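Local coordinates for protein phospholyase (Arthrobacter aurescens, PDB 5G4I) that acts as a pyridoxal-phosphate-dependent phospholyase, probably on ethanolamine phosphate, although it belongs to the class III aminotransferase family, at residues L39-G44 with K55-G60; P177-I182 with P188-Q193; S255-T260 with V277-P282; R348-A353 with G360-R365. All coordinates share one frame; numbering follows the deposited sequence.

How the contacts relate
Along the chain the four contacts follow in series, each closing before the next opens. Contacts 1 and 4 belong to one mixed sheet, with strands 41-45 and 359-365 outermost within the chain, and their centres lie about 26 Å apart. Contact 3 is the central one, about 7 Å from the centre of the chain, where strand 276-279 of the second mixed sheet leads to the lysine that carries the cofactor. Contact 2, its centre about 40 Å from that of contact 1, is on the opposite side of the chain's centre. Contacts 2 and 4 touch through a salt bridge; Thr-260 packs on Arg-365 where the strand end of contact 4 meets the loop of contact 3.

Contact 1: residues L39-G44 with K55-G60; sequences LELVSG and KVYLDG
Leu-39 and Tyr-57 extend from opposite directions and meet at the phenol end of the ring. One branch of the leucine, CD1, lies over a ring face, 4.2 Å from Tyr-57 CZ. The other branch reaches the hydroxyl, with Leu-39 CD2 3.5 Å from Tyr-57 OH. In Leu-39, CG anti to the carbonyl carbon (chi1 -80°) and an extended chi2 of -176° bring the two methyls there. Tyr-57 has the same kind of first torsion (chi1 -54°), its CB points toward segment 39-44, and the ring presents CZ, OH and CE1 to the leucines. Leu-41 comes in obliquely, CD2 to Tyr-57 CE1 at 4.4 Å, a looser touch.

The backbones do not pair: the closest CA atoms, those of Leu-41 and Lys-55, are 9.6 Å apart, because strand 48-51 lies between the two segments, antiparallel to each, in a mixed sheet. A classic beta bulge sets Val-42 and Ser-43 both against Thr-50 of that strand. Leu-400 packs against Leu-39 and Tyr-57, and Leu-39, Leu-41 and Gly-44 form backbone hydrogen bonds to the second subunit. No hydrogen bond crosses the contact, so its cohesion is apolar, while the phenol oxygen beside the leucine methyl is satisfied by Asp-51.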
loop_
_atom_site.group_PDB
_atom_site.type_symbol
_atom_site.label_atom_id
_atom_site.label_comp_id
_atom_site.label_asym_id
_atom_site.label_seq_id
_atom_site.Cartn_x
_atom_site.Cartn_y
_atom_site.Cartn_z
ATOM N N LEU A 39 -13.642 14.062 17.472
ATOM C CA LEU A 39 -14.076 13.064 18.424
ATOM C C LEU A 39 -12.962 12.026 18.661
ATOM O O LEU A 39 -12.448 11.500 17.628
ATOM C CB LEU A 39 -15.322 12.228 17.937
ATOM C CG LEU A 39 -16.712 12.781 18.042
ATOM C CD1 LEU A 39 -17.604 11.608 17.560
ATOM C CD2 LEU A 39 -17.031 13.215 19.488
ATOM N N GLU A 40 -12.665 11.693 19.932
ATOM C CA GLU A 40 -11.694 10.694 20.322
ATOM C C GLU A 40 -12.445 9.404 20.614
ATOM O O GLU A 40 -13.173 9.270 21.620
ATOM C CB GLU A 40 -10.843 11.113 21.568
ATOM C CG GLU A 40 -9.777 10.104 21.931
ATOM C CD GLU A 40 -8.919 10.468 23.139
ATOM O OE1 GLU A 40 -9.089 11.624 23.581
ATOM O OE2 GLU A 40 -8.227 9.565 23.673
ATOM N N LEU A 41 -12.336 8.392 19.706
ATOM C CA LEU A 41 -13.040 7.121 19.888
ATOM C C LEU A 41 -12.127 6.081 20.423
ATOM O O LEU A 41 -11.114 5.759 19.797
ATOM C CB LEU A 41 -13.714 6.701 18.537
ATOM C CG LEU A 41 -14.816 7.606 18.024
ATOM C CD1 LEU A 41 -15.443 7.023 16.767
ATOM C CD2 LEU A 41 -15.926 7.823 19.060
ATOM N N VAL A 42 -12.432 5.551 21.611
ATOM C CA VAL A 42 -11.501 4.697 22.354
ATOM C C VAL A 42 -11.788 3.196 22.329
ATOM O O VAL A 42 -10.877 2.370 22.593
ATOM C CB VAL A 42 -11.340 5.169 23.853
ATOM C CG1 VAL A 42 -10.888 6.628 23.843
ATOM C CG2 VAL A 42 -12.596 4.988 24.625
ATOM N N SER A 43 -13.016 2.798 22.063
ATOM C CA SER A 43 -13.413 1.372 22.018
ATOM C C SER A 43 -14.679 1.261 21.211
ATOM O O SER A 43 -15.447 2.226 20.962
ATOM C CB SER A 43 -13.599 0.787 23.387
ATOM O OG SER A 43 -14.709 1.383 24.055
ATOM N N GLY A 44 -14.924 0.048 20.708
ATOM C CA GLY A 44 -16.160 -0.278 19.982
ATOM C C GLY A 44 -16.568 -1.748 20.160
ATOM O O GLY A 44 -15.732 -2.606 20.523
ATOM N N LYS A 55 -19.412 8.724 26.211
ATOM C CA LYS A 55 -20.671 8.796 25.390
ATOM C C LYS A 55 -20.652 7.661 24.366
ATOM O O LYS A 55 -19.541 7.372 23.725
ATOM C CB LYS A 55 -20.805 10.130 24.683
ATOM C CG LYS A 55 -22.064 10.370 23.862
ATOM C CD LYS A 55 -22.191 11.862 23.510
ATOM C CE LYS A 55 -23.263 12.184 22.420
ATOM N NZ LYS A 55 -24.578 11.843 22.920
ATOM N N VAL A 56 -21.789 7.026 24.181
ATOM C CA VAL A 56 -21.976 5.895 23.238
ATOM C C VAL A 56 -22.689 6.346 21.971
ATOM O O VAL A 56 -23.694 7.098 22.001
ATOM C CB VAL A 56 -22.723 4.730 23.925
ATOM C CG1 VAL A 56 -22.983 3.590 22.928
ATOM C CG2 VAL A 56 -21.958 4.227 25.098
ATOM N N TYR A 57 -22.199 5.851 20.808
ATOM C CA TYR A 57 -22.778 6.209 19.541
ATOM C C TYR A 57 -23.115 4.932 18.691
ATOM O O TYR A 57 -22.360 3.932 18.761
ATOM C CB TYR A 57 -21.816 7.067 18.664
ATOM C CG TYR A 57 -21.261 8.322 19.316
ATOM C CD1 TYR A 57 -20.216 8.210 20.213
ATOM C CD2 TYR A 57 -21.785 9.526 19.045
ATOM C CE1 TYR A 57 -19.693 9.341 20.845
ATOM C CE2 TYR A 57 -21.240 10.710 19.614
ATOM C CZ TYR A 57 -20.282 10.552 20.580
ATOM O OH TYR A 57 -19.749 11.699 21.162
ATOM N N LEU A 58 -24.178 5.079 17.919
ATOM C CA LEU A 58 -24.551 4.112 16.860
ATOM C C LEU A 58 -23.750 4.508 15.597
ATOM O O LEU A 58 -23.831 5.618 15.125
ATOM C CB LEU A 58 -26.053 4.150 16.585
ATOM C CG LEU A 58 -26.567 3.197 15.463
ATOM C CD1 LEU A 58 -26.265 1.769 15.743
ATOM C CD2 LEU A 58 -28.070 3.416 15.227
ATOM N N ASP A 59 -22.963 3.521 15.046
ATOM C CA ASP A 59 -22.185 3.729 13.819
ATOM C C ASP A 59 -23.031 3.608 12.568
ATOM O O ASP A 59 -23.358 2.468 12.187
ATOM C CB ASP A 59 -20.990 2.747 13.790
ATOM C CG ASP A 59 -19.951 3.068 12.704
ATOM O OD1 ASP A 59 -20.278 3.855 11.782
ATOM O OD2 ASP A 59 -18.841 2.500 12.849
ATOM N N GLY A 60 -23.446 4.729 11.962
ATOM C CA GLY A 60 -24.085 4.745 10.632
ATOM C C GLY A 60 -23.234 5.106 9.434
ATOM O O GLY A 60 -23.755 5.537 8.383
#

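Contact 2: residues P177-I182 with P188-Q193; sequences PDVSGI and PVLLEQ
Asp-178, whose backbone O lies 3.8 Å from Leu-190 CD2, carries the flat group of this contact, a carboxylate on a CB that points away from helix segment 188-193. Two donors of Ser-180 reach its OD1 from the same face: OG at 2.8 Å, on the syn side and only 23° out of the carboxylate plane, and the backbone N from above it, 65° out, at 3.2 Å from OD1. The N-H bond makes an Asx turn. Gln-228 N also donates to OD1, while OD2 forms a salt bridge with Arg-363, so both oxygens are held.

Across the contact Leu-190 is the wedge. With CG anti to the backbone N (chi1 177°), it projects from the helix into the loop, where its CG is 3.8 Å from Pro-177 CB. The CD1 branch also rests on that proline CB, at 3.9 Å, whereas CD2 reaches on to Val-179 CG1, 4.3 Å away. A type II turn from Val-179 to Ile-182 then carries the loop onward to the helix.

The loop follows strand 171-174 and leads into helix 187-207. Tyr-233 of helix 233-243 packs on Pro-177 and Leu-191, and Ser-180 touches strand 359-365 at Ser-361 and Arg-363.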
loop_
_atom_site.group_PDB
_atom_site.type_symbol
_atom_site.label_atom_id
_atom_site.label_comp_id
_atom_site.label_asym_id
_atom_site.label_seq_id
_atom_site.Cartn_x
_atom_site.Cartn_y
_atom_site.Cartn_z
ATOM N N PRO A 177 -25.003 10.151 -16.077
ATOM C CA PRO A 177 -26.440 10.516 -16.042
ATOM C C PRO A 177 -27.149 9.988 -14.759
ATOM O O PRO A 177 -26.879 8.843 -14.326
ATOM C CB PRO A 177 -27.011 9.884 -17.290
ATOM C CG PRO A 177 -26.087 8.768 -17.614
ATOM C CD PRO A 177 -24.730 9.280 -17.231
ATOM N N ASP A 178 -28.052 10.823 -14.204
ATOM C CA ASP A 178 -28.791 10.504 -13.010
ATOM C C ASP A 178 -30.333 10.708 -13.317
ATOM O O ASP A 178 -30.692 11.825 -13.651
ATOM C CB ASP A 178 -28.354 11.382 -11.857
ATOM C CG ASP A 178 -29.010 11.046 -10.473
ATOM O OD1 ASP A 178 -29.679 10.046 -10.354
ATOM O OD2 ASP A 178 -28.736 11.889 -9.566
ATOM N N VAL A 179 -31.123 9.645 -13.193
ATOM C CA VAL A 179 -32.600 9.719 -13.488
ATOM C C VAL A 179 -33.377 10.177 -12.269
ATOM O O VAL A 179 -34.614 10.370 -12.389
ATOM C CB VAL A 179 -33.177 8.376 -14.015
ATOM C CG1 VAL A 179 -32.426 7.889 -15.242
ATOM C CG2 VAL A 179 -33.235 7.302 -12.964
ATOM N N SER A 180 -32.721 10.391 -11.115
ATOM C CA SER A 180 -33.414 10.843 -9.865
ATOM C C SER A 180 -34.216 12.102 -10.103
ATOM O O SER A 180 -33.709 13.126 -10.563
ATOM C CB SER A 180 -32.407 11.093 -8.695
ATOM O OG SER A 180 -31.681 9.931 -8.336
ATOM N N GLY A 181 -35.520 11.996 -9.863
ATOM C CA GLY A 181 -36.394 13.154 -10.057
ATOM C C GLY A 181 -36.701 13.604 -11.504
ATOM O O GLY A 181 -37.272 14.673 -11.704
ATOM N N ILE A 182 -36.352 12.800 -12.503
ATOM C CA ILE A 182 -36.597 13.108 -13.928
ATOM C C ILE A 182 -37.840 12.353 -14.385
ATOM O O ILE A 182 -38.054 11.221 -13.995
ATOM C CB ILE A 182 -35.321 12.659 -14.742
ATOM C CG1 ILE A 182 -34.120 13.522 -14.308
ATOM C CG2 ILE A 182 -35.468 12.703 -16.266
ATOM C CD1 ILE A 182 -34.199 14.986 -14.658
ATOM N N PRO A 188 -35.076 8.473 -22.184
ATOM C CA PRO A 188 -34.350 8.118 -23.414
ATOM C C PRO A 188 -33.476 9.237 -23.979
ATOM O O PRO A 188 -32.351 8.908 -24.471
ATOM C CB PRO A 188 -35.476 7.622 -24.411
ATOM C CG PRO A 188 -36.604 7.184 -23.437
ATOM C CD PRO A 188 -36.535 8.128 -22.246
ATOM N N VAL A 189 -33.890 10.513 -23.923
ATOM C CA VAL A 189 -33.054 11.604 -24.427
ATOM C C VAL A 189 -31.762 11.719 -23.522
ATOM O O VAL A 189 -30.680 11.993 -24.004
ATOM C CB VAL A 189 -33.778 13.006 -24.546
ATOM C CG1 VAL A 189 -34.219 13.564 -23.227
ATOM C CG2 VAL A 189 -32.874 14.031 -25.199
ATOM N N LEU A 190 -31.949 11.580 -22.212
ATOM C CA LEU A 190 -30.786 11.622 -21.281
ATOM C C LEU A 190 -29.792 10.547 -21.593
ATOM O O LEU A 190 -28.530 10.857 -21.661
ATOM C CB LEU A 190 -31.258 11.524 -19.817
ATOM C CG LEU A 190 -30.190 11.478 -18.762
ATOM C CD1 LEU A 190 -29.329 12.741 -18.704
ATOM C CD2 LEU A 190 -30.819 11.201 -17.414
ATOM N N LEU A 191 -30.257 9.333 -21.903
ATOM C CA LEU A 191 -29.348 8.247 -22.249
ATOM C C LEU A 191 -28.631 8.560 -23.575
ATOM O O LEU A 191 -27.395 8.365 -23.707
ATOM C CB LEU A 191 -30.039 6.876 -22.294
ATOM C CG LEU A 191 -29.251 5.681 -22.841
ATOM C CD1 LEU A 191 -28.152 5.340 -21.844
ATOM C CD2 LEU A 191 -30.110 4.441 -23.057
ATOM N N GLU A 192 -29.401 9.030 -24.603
ATOM C CA GLU A 192 -28.804 9.275 -25.941
ATOM C C GLU A 192 -27.753 10.372 -25.828
ATOM O O GLU A 192 -26.621 10.188 -26.381
ATOM C CB GLU A 192 -29.940 9.661 -26.970
ATOM N N GLN A 193 -28.011 11.466 -25.093
ATOM C CA GLN A 193 -27.105 12.614 -24.994
ATOM C C GLN A 193 -25.834 12.204 -24.182
ATOM O O GLN A 193 -24.673 12.548 -24.545
ATOM C CB GLN A 193 -27.689 13.862 -24.345
ATOM C CG GLN A 193 -28.822 14.477 -25.172
ATOM C CD GLN A 193 -29.503 15.672 -24.471
ATOM O OE1 GLN A 193 -29.387 15.877 -23.250
ATOM N NE2 GLN A 193 -30.192 16.471 -25.260
#

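Contact 3: residues S255-T260 with V277-P282; sequences SGFGRT and VTMGKP. With PLP (pyridoxal-5'-phosphate), chain C.
Phe-257 and Met-279 form a Met-aromatic contact next to the cofactor lysine of a fold type I PLP enzyme. The two side chains cross at about a right angle. The sulfur sits 5.0 Å from the ring centroid and 70° off the ring normal, an oblique approach, with Met-279 SD 3.9 Å from both Phe-257 CE1 and CZ. Met-279 CG lies between the backbone N and the carbonyl carbon (chi1 63°). Pro-282 comes obliquely to the neighbouring part of the ring, CG to Phe-257 CD1 at 3.9 Å.

Phe-257 is delivered by a type I' turn from Gly-256 to Arg-259, and Trp-265 meets its ring edge-to-face. All three touching residues are buried, and Ala-291 and Val-293 of strand 290-294 pack on Met-279. Met-279 and Pro-282, the residues before Gly-280 and after Lys-281, both touch Phe-257.

Between them, the Lys-281 side chain leads away from Phe-257 to the cofactor, which is also hydrogen-bonded by Gly-120, Ser-121 and Gln-254 of the same chain and by Thr-311 of the second subunit. Lys-281 NZ is joined covalently to PLP C4A at 1.4 Å and makes a weak hydrogen bond to PLP O3, 2.7 Å away and bent to 140°.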
loop_
_atom_site.group_PDB
_atom_site.type_symbol
_atom_site.label_atom_id
_atom_site.label_comp_id
_atom_site.label_asym_id
_atom_site.label_seq_id
_atom_site.Cartn_x
_atom_site.Cartn_y
_atom_site.Cartn_z
ATOM N N SER A 255 -18.619 -0.485 -3.083
ATOM C CA SER A 255 -19.775 -1.248 -3.381
ATOM C C SER A 255 -19.620 -2.748 -3.175
ATOM O O SER A 255 -20.608 -3.475 -3.371
ATOM C CB SER A 255 -20.238 -0.996 -4.825
ATOM O OG SER A 255 -19.231 -1.313 -5.781
ATOM N N GLY A 256 -18.423 -3.228 -2.861
ATOM C CA GLY A 256 -18.167 -4.694 -2.793
ATOM C C GLY A 256 -18.536 -5.370 -1.506
ATOM O O GLY A 256 -19.086 -4.776 -0.543
ATOM N N PHE A 257 -18.228 -6.659 -1.441
ATOM C CA PHE A 257 -18.426 -7.487 -0.217
ATOM C C PHE A 257 -19.893 -7.472 0.232
ATOM O O PHE A 257 -20.235 -7.580 1.436
ATOM C CB PHE A 257 -17.429 -7.208 0.881
ATOM C CG PHE A 257 -16.004 -7.607 0.498
ATOM C CD1 PHE A 257 -15.164 -6.761 -0.315
ATOM C CD2 PHE A 257 -15.510 -8.867 0.846
ATOM C CE1 PHE A 257 -13.924 -7.229 -0.750
ATOM C CE2 PHE A 257 -14.266 -9.315 0.402
ATOM C CZ PHE A 257 -13.494 -8.483 -0.407
ATOM N N GLY A 258 -20.829 -7.399 -0.714
ATOM C CA GLY A 258 -22.277 -7.508 -0.394
ATOM C C GLY A 258 -22.940 -6.314 0.188
ATOM O O GLY A 258 -24.173 -6.305 0.508
ATOM N N ARG A 259 -22.254 -5.169 0.126
ATOM C CA ARG A 259 -22.830 -3.849 0.550
ATOM C C ARG A 259 -24.173 -3.514 -0.097
ATOM O O ARG A 259 -25.053 -2.933 0.549
ATOM C CB ARG A 259 -21.811 -2.760 0.281
ATOM C CG ARG A 259 -22.254 -1.272 0.450
ATOM C CD ARG A 259 -22.577 -0.938 1.874
ATOM N NE ARG A 259 -21.500 -1.205 2.811
ATOM C CZ ARG A 259 -21.656 -0.958 4.132
ATOM N NH1 ARG A 259 -22.842 -0.552 4.581
ATOM N NH2 ARG A 259 -20.710 -1.298 5.008
ATOM N N THR A 260 -24.310 -3.813 -1.382
ATOM C CA THR A 260 -25.545 -3.487 -2.125
ATOM C C THR A 260 -26.685 -4.489 -1.870
ATOM O O THR A 260 -27.822 -4.182 -2.318
ATOM C CB THR A 260 -25.341 -3.459 -3.686
ATOM O OG1 THR A 260 -25.040 -4.744 -4.166
ATOM C CG2 THR A 260 -24.245 -2.451 -4.126
ATOM N N VAL A 277 -11.204 -5.983 -11.605
ATOM C CA VAL A 277 -12.039 -5.603 -10.402
ATOM C C VAL A 277 -11.083 -5.287 -9.249
ATOM O O VAL A 277 -10.218 -6.100 -8.943
ATOM C CB VAL A 277 -13.056 -6.721 -9.998
ATOM C CG1 VAL A 277 -13.868 -6.262 -8.819
ATOM C CG2 VAL A 277 -13.945 -7.080 -11.158
ATOM N N THR A 278 -11.215 -4.081 -8.695
ATOM C CA THR A 278 -10.320 -3.675 -7.557
ATOM C C THR A 278 -11.152 -3.599 -6.267
ATOM O O THR A 278 -12.348 -3.355 -6.257
ATOM C CB THR A 278 -9.629 -2.326 -7.876
ATOM O OG1 THR A 278 -10.636 -1.347 -8.087
ATOM C CG2 THR A 278 -8.738 -2.426 -9.120
ATOM N N MET A 279 -10.467 -3.772 -5.133
ATOM C CA MET A 279 -11.148 -3.831 -3.824
ATOM C C MET A 279 -10.136 -3.412 -2.735
ATOM O O MET A 279 -8.906 -3.377 -2.909
ATOM C CB MET A 279 -11.766 -5.191 -3.616
ATOM C CG MET A 279 -10.782 -6.232 -3.569
ATOM S SD MET A 279 -11.506 -7.965 -3.757
ATOM C CE MET A 279 -12.148 -8.011 -5.080
ATOM N N GLY A 280 -10.705 -3.130 -1.550
ATOM C CA GLY A 280 -9.923 -2.682 -0.374
ATOM C C GLY A 280 -10.921 -2.548 0.783
ATOM O O GLY A 280 -11.721 -3.454 1.066
ATOM N N LYS A 281 -10.933 -1.363 1.424
ATOM C CA LYS A 281 -11.664 -1.001 2.675
ATOM C C LYS A 281 -12.150 -2.205 3.523
ATOM O O LYS A 281 -11.450 -2.599 4.493
ATOM C CB LYS A 281 -12.621 0.147 2.413
ATOM C CG LYS A 281 -11.930 1.521 2.281
ATOM C CD LYS A 281 -12.933 2.708 2.145
ATOM C CE LYS A 281 -12.279 4.156 2.051
ATOM N NZ LYS A 281 -12.141 4.429 0.594
ATOM N N PRO A 282 -13.427 -2.676 3.342
ATOM C CA PRO A 282 -13.888 -3.785 4.212
ATOM C C PRO A 282 -13.102 -5.065 4.287
ATOM O O PRO A 282 -13.374 -5.909 5.192
ATOM C CB PRO A 282 -15.298 -4.127 3.586
ATOM C CG PRO A 282 -15.088 -3.751 2.139
ATOM C CD PRO A 282 -14.373 -2.455 2.241
HETATM N N1 PLP C . -11.462 3.937 -4.463
HETATM C C2 PLP C . -12.600 4.131 -3.754
HETATM C C2A PLP C . -13.937 4.054 -4.445
HETATM C C3 PLP C . -12.535 4.418 -2.299
HETATM O O3 PLP C . -13.665 4.616 -1.567
HETATM C C4 PLP C . -11.194 4.481 -1.676
HETATM C C4A PLP C . -11.026 4.762 -0.232
HETATM C C5 PLP C . -10.027 4.250 -2.561
HETATM C C6 PLP C . -10.235 3.990 -3.913
HETATM C C5A PLP C . -8.623 4.298 -2.001
HETATM O O4P PLP C . -8.531 3.432 -0.872
HETATM P P PLP C . -7.242 3.483 0.092
HETATM O O1P PLP C . -7.477 4.703 0.949
HETATM O O2P PLP C . -7.299 2.174 0.843
HETATM O O3P PLP C . -6.079 3.605 -0.862
#

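Contact 4: residues R348-A353 with G360-R365; sequences RLENIA and GSVRGR
Leu-349 O, which accepts the helical hydrogen bond of Ala-353 N at 2.9 Å, is also touched from the strand: Val-362 CG2 lies 3.5 Å from Leu-349 O. That valine carries the contact. With its CG1 anti to the backbone N (chi1 179°), both methyls meet Leu-349, CG1 on the side chain and CG2 on the carbonyl. CG1 is 3.8 Å from Leu-349 CB and 4.2 Å from its CD1, the two side chains inclined to one another. CG2 lies over the helix backbone, where it also meets Glu-350 CG at 4.0 Å and Ala-353 CB at 4.1 Å. Glu-350 and Val-362 cross at about a right angle, so the glutamate brings its aliphatic part to the methyl; the chain then runs on, extended, away from it.

Helix 334-355 and strand 359-365 are consecutive in the chain, a helix followed by a strand running back along it. The axes of segments 348-353 and 360-365 make 166°, nearly antiparallel, and approach to 8.2 Å. The strand is the outermost one, within the chain, of a mixed sheet to which both chain-terminal regions contribute, and the helix covers one of its faces. On the neighbouring strand 368-373, Ile-371 touches the valine and Phe-369 packs on Leu-349; Leu-428 of helix 421-436 touches Leu-349 as well. The helix also holds the strand by polar means: Arg-346 donates from NH2 to Val-362 O and from NH1 to Gly-364 O, and its NE makes a long, weak ion pair with Glu-350 OE2. Toward the loop joining helix and strand, Ala-353 CB rests 3.7 Å from Gly-360 O.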
loop_
_atom_site.group_PDB
_atom_site.type_symbol
_atom_site.label_atom_id
_atom_site.label_comp_id
_atom_site.label_asym_id
_atom_site.label_seq_id
_atom_site.Cartn_x
_atom_site.Cartn_y
_atom_site.Cartn_z
ATOM N N ARG A 348 -39.027 3.430 4.216
ATOM C CA ARG A 348 -39.068 4.484 5.253
ATOM C C ARG A 348 -38.556 5.818 4.757
ATOM O O ARG A 348 -39.141 6.908 5.064
ATOM C CB ARG A 348 -38.309 4.113 6.503
ATOM C CG ARG A 348 -38.300 5.212 7.556
ATOM C CD ARG A 348 -39.612 5.291 8.322
ATOM N NE ARG A 348 -39.336 4.229 9.257
ATOM C CZ ARG A 348 -38.900 4.389 10.517
ATOM N NH1 ARG A 348 -38.864 5.577 11.100
ATOM N NH2 ARG A 348 -38.531 3.345 11.131
ATOM N N LEU A 349 -37.404 5.832 4.033
ATOM C CA LEU A 349 -36.864 7.078 3.499
ATOM C C LEU A 349 -37.826 7.694 2.425
ATOM O O LEU A 349 -37.879 8.915 2.364
ATOM C CB LEU A 349 -35.440 6.837 2.889
ATOM C CG LEU A 349 -34.344 6.528 3.861
ATOM C CD1 LEU A 349 -33.066 6.166 3.122
ATOM C CD2 LEU A 349 -34.035 7.744 4.765
ATOM N N GLU A 350 -38.499 6.891 1.574
ATOM C CA GLU A 350 -39.546 7.446 0.651
ATOM C C GLU A 350 -40.693 8.178 1.450
ATOM O O GLU A 350 -41.139 9.280 1.042
ATOM C CB GLU A 350 -40.076 6.377 -0.231
ATOM C CG GLU A 350 -39.014 6.037 -1.239
ATOM C CD GLU A 350 -39.300 4.863 -2.113
ATOM O OE1 GLU A 350 -40.180 4.063 -1.734
ATOM O OE2 GLU A 350 -38.566 4.737 -3.175
ATOM N N ASN A 351 -41.102 7.625 2.577
ATOM C CA ASN A 351 -42.107 8.304 3.445
ATOM C C ASN A 351 -41.569 9.614 3.968
ATOM O O ASN A 351 -42.265 10.659 3.894
ATOM C CB ASN A 351 -42.579 7.392 4.587
ATOM C CG ASN A 351 -43.555 6.295 4.127
ATOM O OD1 ASN A 351 -44.037 6.303 3.020
ATOM N ND2 ASN A 351 -43.779 5.327 4.978
ATOM N N ILE A 352 -40.328 9.622 4.440
ATOM C CA ILE A 352 -39.666 10.860 4.914
ATOM C C ILE A 352 -39.585 11.872 3.798
ATOM O O ILE A 352 -39.874 13.082 4.050
ATOM C CB ILE A 352 -38.261 10.479 5.527
ATOM C CG1 ILE A 352 -38.435 9.666 6.795
ATOM C CG2 ILE A 352 -37.460 11.752 5.805
ATOM C CD1 ILE A 352 -37.279 8.875 7.382
ATOM N N ALA A 353 -39.257 11.481 2.575
ATOM C CA ALA A 353 -39.091 12.439 1.502
ATOM C C ALA A 353 -40.402 13.099 1.052
ATOM O O ALA A 353 -40.414 14.290 0.691
ATOM C CB ALA A 353 -38.466 11.806 0.311
ATOM N N GLY A 360 -35.086 15.851 -1.000
ATOM C CA GLY A 360 -35.275 15.647 -2.440
ATOM C C GLY A 360 -35.476 14.153 -2.745
ATOM O O GLY A 360 -36.463 13.565 -2.321
ATOM N N SER A 361 -34.530 13.491 -3.414
ATOM C CA SER A 361 -34.698 12.103 -3.773
ATOM C C SER A 361 -34.039 11.119 -2.744
ATOM O O SER A 361 -33.050 11.480 -2.059
ATOM C CB SER A 361 -34.038 11.809 -5.161
ATOM O OG SER A 361 -34.605 12.677 -6.159
ATOM N N VAL A 362 -34.567 9.925 -2.723
ATOM C CA VAL A 362 -34.004 8.784 -1.981
ATOM C C VAL A 362 -33.019 8.044 -2.928
ATOM O O VAL A 362 -33.375 7.760 -4.059
ATOM C CB VAL A 362 -35.128 7.827 -1.535
ATOM C CG1 VAL A 362 -34.546 6.626 -0.779
ATOM C CG2 VAL A 362 -36.014 8.642 -0.594
ATOM N N ARG A 363 -31.848 7.678 -2.418
ATOM C CA ARG A 363 -30.767 7.162 -3.254
ATOM C C ARG A 363 -30.153 5.903 -2.607
ATOM O O ARG A 363 -30.087 5.737 -1.395
ATOM C CB ARG A 363 -29.729 8.259 -3.422
ATOM C CG ARG A 363 -30.252 9.524 -4.144
ATOM C CD ARG A 363 -29.312 10.706 -3.954
ATOM N NE ARG A 363 -29.787 11.906 -4.696
ATOM C CZ ARG A 363 -29.635 12.082 -5.991
ATOM N NH1 ARG A 363 -28.979 11.239 -6.722
ATOM N NH2 ARG A 363 -30.264 13.124 -6.566
ATOM N N GLY A 364 -29.631 5.067 -3.480
ATOM C CA GLY A 364 -28.787 3.876 -3.046
ATOM C C GLY A 364 -29.565 2.577 -2.991
ATOM O O GLY A 364 -30.756 2.431 -3.425
ATOM N N ARG A 365 -28.944 1.505 -2.415
ATOM C CA ARG A 365 -29.701 0.253 -2.100
ATOM C C ARG A 365 -28.885 -0.552 -1.070
ATOM O O ARG A 365 -27.724 -0.178 -0.787
ATOM C CB ARG A 365 -30.044 -0.688 -3.288
ATOM C CG ARG A 365 -28.747 -1.055 -3.991
ATOM C CD ARG A 365 -29.031 -2.124 -4.997
ATOM N NE ARG A 365 -29.637 -1.545 -6.187
ATOM C CZ ARG A 365 -29.910 -2.215 -7.305
ATOM N NH1 ARG A 365 -29.697 -3.514 -7.434
ATOM N NH2 ARG A 365 -30.424 -1.512 -8.358
#